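Local coordinates for protein serine-pyruvate aminotransferase (AgxT) (PDB 3ZRP) that probably transfers the amino group of serine to pyruvate, as a pyridoxal 5'-phosphate-dependent enzyme of the class-V aminotransferase family, at residues A316-E321 with I353-R358. Sequence-based numbering, arbitrary orientation. Where two conformers were deposited one is given.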
ATOM      1  N   ALA A 316     -22.136   1.172  20.186  1.00 61.71           N
ATOM      2  CA  ALA A 316     -21.901  -0.029  20.991  1.00 60.61           C
ATOM      3  C   ALA A 316     -23.152  -0.905  21.053  1.00 60.25           C
ATOM      4  O   ALA A 316     -23.066  -2.130  20.965  1.00 68.83           O
ATOM      5  CB  ALA A 316     -21.431   0.350  22.389  1.00 55.10           C
ATOM      6  N   GLY A 317     -24.310  -0.259  21.178  1.00 64.48           N
ATOM      7  CA  GLY A 317     -25.601  -0.942  21.276  1.00 70.84           C
ATOM      8  C   GLY A 317     -26.111  -1.581  19.996  1.00 71.44           C
ATOM      9  O   GLY A 317     -26.843  -2.573  20.049  1.00 66.55           O
ATOM     10  N   THR A 318     -25.745  -1.015  18.845  1.00 72.67           N
ATOM     11  CA  THR A 318     -26.175  -1.560  17.552  1.00 67.73           C
ATOM     12  C   THR A 318     -25.391  -2.807  17.164  1.00 69.11           C
ATOM     13  O   THR A 318     -25.964  -3.723  16.561  1.00 68.15           O
ATOM     14  CB  THR A 318     -26.081  -0.546  16.389  1.00 57.23           C
ATOM     15  OG1 THR A 318     -24.745  -0.033  16.300  1.00 49.42           O
ATOM     16  CG2 THR A 318     -27.087   0.585  16.570  1.00 58.78           C
ATOM     17  N   VAL A 319     -24.093  -2.834  17.489  1.00 74.33           N
ATOM     18  CA  VAL A 319     -23.245  -4.007  17.201  1.00 81.26           C
ATOM     19  C   VAL A 319     -23.727  -5.268  17.945  1.00 90.53           C
ATOM     20  O   VAL A 319     -23.732  -6.360  17.370  1.00 95.66           O
ATOM     21  CB  VAL A 319     -21.718  -3.742  17.414  1.00 76.66           C
ATOM     22  CG1 VAL A 319     -21.298  -3.845  18.881  1.00 75.93           C
ATOM     23  CG2 VAL A 319     -20.881  -4.686  16.541  1.00 71.12           C
ATOM     24  N   ASN A 320     -24.149  -5.094  19.203  1.00 89.24           N
ATOM     25  CA  ASN A 320     -24.716  -6.157  20.028  0.60 89.02           C
ATOM     26  C   ASN A 320     -26.177  -6.466  19.653  1.00 86.73           C
ATOM     27  O   ASN A 320     -26.868  -7.199  20.363  1.00 88.53           O
ATOM     28  CB  ASN A 320     -24.626  -5.777  21.522  0.60 87.73           C
ATOM     29  CG  ASN A 320     -23.198  -5.767  22.058  0.60 89.25           C
ATOM     30  OD1 ASN A 320     -22.516  -6.796  22.071  0.60 88.45           O
ATOM     31  ND2 ASN A 320     -22.758  -4.611  22.541  0.60 88.05           N
ATOM     32  N   GLU A 321     -26.640  -5.874  18.552  1.00 86.25           N
ATOM     33  CA  GLU A 321     -28.003  -6.051  18.065  1.00 79.86           C
ATOM     34  C   GLU A 321     -28.003  -6.487  16.590  1.00 71.55           C
ATOM     35  O   GLU A 321     -29.049  -6.856  16.049  1.00 64.12           O
ATOM     36  CB  GLU A 321     -28.807  -4.758  18.264  1.00 94.32           C
ATOM     37  CG  GLU A 321     -30.306  -4.944  18.512  1.00107.85           C
ATOM     38  CD  GLU A 321     -30.678  -5.102  19.984  1.00116.99           C
ATOM     39  OE1 GLU A 321     -30.117  -5.994  20.657  1.00116.70           O
ATOM     40  OE2 GLU A 321     -31.543  -4.331  20.464  1.00127.15           O
ATOM     41  N   ILE A 353     -32.646  -0.002   9.828  1.00 29.21           N
ATOM     42  CA  ILE A 353     -33.711   0.796  10.461  1.00 32.40           C
ATOM     43  C   ILE A 353     -34.305   0.067  11.679  1.00 36.71           C
ATOM     44  O   ILE A 353     -34.536   0.687  12.736  1.00 37.06           O
ATOM     45  CB  ILE A 353     -34.778   1.221   9.438  1.00 32.44           C
ATOM     46  CG1 ILE A 353     -34.161   2.149   8.384  1.00 39.52           C
ATOM     47  CG2 ILE A 353     -35.982   1.922  10.103  1.00 34.51           C
ATOM     48  CD1 ILE A 353     -33.439   3.388   8.978  1.00 34.57           C
ATOM     49  N   SER A 354     -34.504  -1.247  11.552  1.00 35.93           N
ATOM     50  CA  SER A 354     -34.955  -2.061  12.681  0.60 39.06           C
ATOM     51  C   SER A 354     -34.013  -1.894  13.859  1.00 37.21           C
ATOM     52  O   SER A 354     -34.447  -1.623  14.984  1.00 42.62           O
ATOM     53  CB  SER A 354     -35.043  -3.537  12.298  0.60 40.52           C
ATOM     54  OG  SER A 354     -35.432  -4.312  13.414  0.60 40.52           O
ATOM     55  N   VAL A 355     -32.718  -2.048  13.592  1.00 37.64           N
ATOM     56  CA  VAL A 355     -31.683  -1.950  14.628  1.00 33.71           C
ATOM     57  C   VAL A 355     -31.620  -0.536  15.188  1.00 36.27           C
ATOM     58  O   VAL A 355     -31.461  -0.343  16.397  1.00 34.31           O
ATOM     59  CB  VAL A 355     -30.298  -2.415  14.101  1.00 37.07           C
ATOM     60  CG1 VAL A 355     -29.212  -2.208  15.122  1.00 39.41           C
ATOM     61  CG2 VAL A 355     -30.352  -3.886  13.725  1.00 43.13           C
ATOM     62  N   ILE A 356     -31.749   0.458  14.315  1.00 36.40           N
ATOM     63  CA  ILE A 356     -31.739   1.841  14.784  1.00 37.22           C
ATOM     64  C   ILE A 356     -32.926   2.092  15.738  1.00 35.55           C
ATOM     65  O   ILE A 356     -32.754   2.680  16.817  1.00 35.36           O
ATOM     66  CB  ILE A 356     -31.654   2.847  13.622  1.00 35.43           C
ATOM     67  CG1 ILE A 356     -30.227   2.828  13.042  1.00 33.42           C
ATOM     68  CG2 ILE A 356     -31.987   4.262  14.106  1.00 34.44           C
ATOM     69  CD1 ILE A 356     -30.139   3.304  11.602  1.00 35.43           C
ATOM     70  N   GLU A 357     -34.106   1.617  15.349  1.00 38.19           N
ATOM     71  CA  GLU A 357     -35.302   1.789  16.182  1.00 42.72           C
ATOM     72  C   GLU A 357     -35.120   1.207  17.587  1.00 43.34           C
ATOM     73  O   GLU A 357     -35.288   1.925  18.576  1.00 46.74           O
ATOM     74  CB  GLU A 357     -36.552   1.235  15.493  1.00 44.48           C
ATOM     75  CG  GLU A 357     -37.842   1.569  16.227  1.00 48.16           C
ATOM     76  CD  GLU A 357     -39.078   1.457  15.360  1.00 52.36           C
ATOM     77  OE1 GLU A 357     -38.998   1.633  14.124  1.00 60.66           O
ATOM     78  OE2 GLU A 357     -40.156   1.199  15.933  1.00 63.31           O
ATOM     79  N   ARG A 358     -34.733  -0.066  17.680  1.00 41.77           N
ATOM     80  CA  ARG A 358     -34.631  -0.699  19.002  1.00 48.71           C
ATOM     81  C   ARG A 358     -33.450  -0.219  19.851  1.00 48.16           C
ATOM     82  O   ARG A 358     -33.499  -0.261  21.090  1.00 54.10           O
ATOM     83  CB  ARG A 358     -34.732  -2.229  18.933  1.00 50.97           C
ATOM     84  CG  ARG A 358     -33.792  -2.931  18.007  1.00 57.61           C
ATOM     85  CD  ARG A 358     -34.363  -4.299  17.708  1.00 63.49           C
ATOM     86  NE  ARG A 358     -33.328  -5.258  17.344  1.00 66.96           N
ATOM     87  CZ  ARG A 358     -33.191  -5.806  16.142  1.00 62.00           C
ATOM     88  NH1 ARG A 358     -34.031  -5.500  15.166  1.00 58.38           N
ATOM     89  NH2 ARG A 358     -32.211  -6.677  15.927  1.00 56.79           N
TER
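Helix-to-helix packing in the small C-terminal domain of a class-V aminotransferase brings T318, in the last turn of helix 311-319, and E321, just past its end, against V355 and R358 of helix 346-363. The two backbones come nearest at T318 and V355, whose CA atoms are 6.2 Å apart. There V355 CG1 lies against both T318 CB and T318 CG2, 3.8 Å from each, and the two side chains cross at about a right angle. A chi1 of 56° keeps T318 OG1 over its own backbone, where it shares its hydrogen bonding between the carbonyl oxygens of L315 and V314; this turns the methyl, rather than the hydroxyl, to the valine. Both residues are buried, and F325 and V323 extend the apolar layer.

The outer edge of the contact is polar. The chain departs from helical geometry at N320, and beyond it E321 sets off toward the facing helix from its first side-chain bond. E321 CG passes 3.3 Å from R358 NE, and the bend at chi2 (89°) brings the carboxylate back alongside the arginine, with E321 OE2 3.7 Å from R358 NE, a long salt bridge. Carboxylate and guanidinium planes are 32° apart. V355 CG2, one turn earlier on the same helix, lies 3.8 Å above one face of the R358 guanidinium, displaced from its centre. Poor order at E321 suggests a loose ion pair; K362 offers its carboxylate a second, weak partner and hydrogen-bonds to G317 O. The contact is plain helix packing in the small C-terminal domain of this aminotransferase fold, where I356 of helix 346-363 packs on strand 335-339, away from the cofactor site.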